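Local coordinates for fructooligosaccharide ABC transporter substrate-binding protein FusA (Streptococcus pneumoniae, PDB 5G5Y) that binds short- and long-chain fructooligosaccharides, preferring tetrasaccharides and larger, and serves their import through the FusABC-MsmK ABC transporter, at residues V218-D223 with D444-K449. Residues are numbered along the deposited sequence; the frame is centred on the assembly and turned at random.
With CA (calcium ion), chain D.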
loop_
_atom_site.group_PDB
_atom_site.type_symbol
_atom_site.label_atom_id
_atom_site.label_comp_id
_atom_site.label_asym_id
_atom_site.label_seq_id
_atom_site.Cartn_x
_atom_site.Cartn_y
_atom_site.Cartn_z
ATOM N N VAL A 218 -18.579 -2.700 -10.492
ATOM C CA VAL A 218 -17.181 -2.311 -10.621
ATOM C C VAL A 218 -17.138 -1.345 -11.819
ATOM O O VAL A 218 -17.870 -1.531 -12.785
ATOM C CB VAL A 218 -16.230 -3.519 -10.806
ATOM C CG1 VAL A 218 -16.349 -4.512 -9.653
ATOM C CG2 VAL A 218 -16.469 -4.248 -12.115
ATOM N N ASP A 219 -16.339 -0.305 -11.730
ATOM C CA ASP A 219 -16.216 0.696 -12.814
ATOM C C ASP A 219 -14.763 0.906 -13.208
ATOM O O ASP A 219 -13.904 1.218 -12.364
ATOM C CB ASP A 219 -16.874 2.006 -12.338
ATOM C CG ASP A 219 -16.898 3.117 -13.408
ATOM O OD1 ASP A 219 -16.842 2.829 -14.612
ATOM O OD2 ASP A 219 -17.010 4.299 -13.027
ATOM N N PHE A 220 -14.464 0.703 -14.495
ATOM C CA PHE A 220 -13.131 1.002 -15.036
ATOM C C PHE A 220 -13.044 2.505 -15.229
ATOM O O PHE A 220 -13.871 3.087 -15.921
ATOM C CB PHE A 220 -12.883 0.262 -16.338
ATOM C CG PHE A 220 -11.479 0.353 -16.827
ATOM C CD1 PHE A 220 -10.490 -0.383 -16.227
ATOM C CD2 PHE A 220 -11.164 1.159 -17.929
ATOM C CE1 PHE A 220 -9.190 -0.337 -16.703
ATOM C CE2 PHE A 220 -9.850 1.224 -18.392
ATOM C CZ PHE A 220 -8.885 0.464 -17.769
ATOM N N THR A 221 -12.111 3.157 -14.560
ATOM C CA THR A 221 -12.124 4.605 -14.520
ATOM C C THR A 221 -11.583 5.252 -15.791
ATOM O O THR A 221 -11.933 6.376 -16.114
ATOM C CB THR A 221 -11.316 5.115 -13.331
ATOM O OG1 THR A 221 -10.014 4.554 -13.407
ATOM C CG2 THR A 221 -11.975 4.716 -12.014
ATOM N N ALA A 222 -10.727 4.548 -16.513
ATOM C CA ALA A 222 -10.028 5.166 -17.607
ATOM C C ALA A 222 -10.739 5.128 -18.980
ATOM O O ALA A 222 -10.135 5.511 -19.971
ATOM C CB ALA A 222 -8.631 4.595 -17.684
ATOM N N ASP A 223 -12.004 4.717 -19.038
ATOM C CA ASP A 223 -12.856 4.945 -20.233
ATOM C C ASP A 223 -14.091 5.819 -19.940
ATOM O O ASP A 223 -15.013 5.831 -20.729
ATOM C CB ASP A 223 -13.277 3.605 -20.839
ATOM C CG ASP A 223 -14.260 2.833 -19.957
ATOM O OD1 ASP A 223 -14.443 3.240 -18.766
ATOM O OD2 ASP A 223 -14.828 1.841 -20.474
ATOM N N ASP A 444 0.433 -0.009 -19.902
ATOM C CA ASP A 444 1.375 0.952 -20.487
ATOM C C ASP A 444 0.689 1.780 -21.565
ATOM O O ASP A 444 0.957 2.960 -21.675
ATOM C CB ASP A 444 2.633 0.267 -21.055
ATOM C CG ASP A 444 3.570 -0.315 -19.951
ATOM O OD1 ASP A 444 3.608 0.208 -18.832
ATOM O OD2 ASP A 444 4.301 -1.303 -20.219
ATOM N N TYR A 445 -0.215 1.169 -22.322
ATOM C CA TYR A 445 -1.011 1.887 -23.352
ATOM C C TYR A 445 -1.862 3.017 -22.758
ATOM O O TYR A 445 -1.929 4.140 -23.284
ATOM C CB TYR A 445 -1.899 0.891 -24.120
ATOM C CG TYR A 445 -2.864 1.532 -25.068
ATOM C CD1 TYR A 445 -2.428 2.074 -26.283
ATOM C CD2 TYR A 445 -4.213 1.611 -24.768
ATOM C CE1 TYR A 445 -3.326 2.679 -27.147
ATOM C CE2 TYR A 445 -5.114 2.216 -25.614
ATOM C CZ TYR A 445 -4.663 2.764 -26.816
ATOM O OH TYR A 445 -5.574 3.378 -27.664
ATOM N N ILE A 446 -2.546 2.714 -21.665
ATOM C CA ILE A 446 -3.345 3.717 -20.977
ATOM C C ILE A 446 -2.474 4.944 -20.588
ATOM O O ILE A 446 -2.855 6.107 -20.822
ATOM C CB ILE A 446 -4.027 3.114 -19.731
ATOM C CG1 ILE A 446 -5.176 2.194 -20.162
ATOM C CG2 ILE A 446 -4.551 4.216 -18.793
ATOM C CD1 ILE A 446 -5.620 1.261 -19.086
ATOM N N TYR A 447 -1.314 4.693 -20.015
ATOM C CA TYR A 447 -0.431 5.798 -19.633
ATOM C C TYR A 447 0.202 6.490 -20.843
ATOM O O TYR A 447 0.419 7.681 -20.806
ATOM C CB TYR A 447 0.609 5.365 -18.623
ATOM C CG TYR A 447 0.051 5.167 -17.203
ATOM C CD1 TYR A 447 -0.790 6.104 -16.604
ATOM C CD2 TYR A 447 0.367 4.033 -16.468
ATOM C CE1 TYR A 447 -1.298 5.899 -15.315
ATOM C CE2 TYR A 447 -0.129 3.822 -15.185
ATOM C CZ TYR A 447 -0.958 4.771 -14.613
ATOM O OH TYR A 447 -1.430 4.586 -13.339
ATOM N N ARG A 448 0.514 5.750 -21.888
ATOM C CA ARG A 448 1.078 6.375 -23.090
ATOM C C ARG A 448 0.083 7.380 -23.690
ATOM O O ARG A 448 0.448 8.512 -23.981
ATOM C CB ARG A 448 1.477 5.332 -24.130
ATOM C CG ARG A 448 2.120 5.976 -25.371
ATOM C CD ARG A 448 2.612 4.969 -26.401
ATOM N NE ARG A 448 1.583 4.159 -27.056
ATOM C CZ ARG A 448 0.828 4.526 -28.098
ATOM N NH1 ARG A 448 0.887 5.756 -28.620
ATOM N NH2 ARG A 448 -0.020 3.640 -28.630
ATOM N N LYS A 449 -1.176 6.982 -23.846
ATOM C CA LYS A 449 -2.170 7.857 -24.424
ATOM C C LYS A 449 -2.413 9.069 -23.521
ATOM O O LYS A 449 -2.493 10.194 -24.002
ATOM C CB LYS A 449 -3.474 7.095 -24.690
ATOM C CG LYS A 449 -3.331 5.992 -25.737
ATOM C CD LYS A 449 -2.801 6.476 -27.078
ATOM C CE LYS A 449 -3.649 7.592 -27.630
ATOM N NZ LYS A 449 -3.221 7.915 -29.005
HETATM CA CA CA D . -16.042 3.095 -16.892
HETATM O O HOH W 1 -16.339 0.530 -16.767
HETATM O O HOH W 2 -18.343 3.326 -16.650
HETATM O O HOH W 3 -17.724 2.892 -18.706
#
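Ala-222 and Ile-446 mark the nearest approach of the two backbones, CA to CA 7.6 Å, where the turn after strand 218-220 of a two-stranded antiparallel hairpin sheet meets one face of helix 429-455. The contact joins a calcium-binding turn of this solute-binding protein to the long helix 429-455, and it is wholly apolar. Ile-446 reaches across with both branches. Its CG1 arm, set anti to the carbonyl carbon (chi1 -73°) and then extended (chi2 163°), carries CD1 to the rim of the Phe-220 ring, 3.6 Å from CZ and in the ring plane, so the methyl meets an edge and not a face. The shorter branch, CG2, lies 4.2 Å from CB of Ala-222, whose single methyl points at the helix and lets the turn come near. A branched isoleucine thus suits a place with two separate partners. Leu-470 of helix 459-472 touches both Ile-446 and Phe-220, and Leu-475 and Leu-479 of helix 475-492 also touch the Phe-220 side chain.

Phe-220 joins this buried patch to the metal: its side chain goes to the helices while its backbone carbonyl O binds calcium at 2.4 Å. Asp-219 and Asp-223 each give one carboxylate oxygen, a hard anionic ligand suited to calcium, and Asn-224 and three waters complete the site. Binding to the same cation probably offsets the repulsion between Phe-220 O and Asp-223 OD1, 2.9 Å apart. Water 1, itself a calcium ligand, accepts a hydrogen bond from Phe-220 N at 3.0 Å.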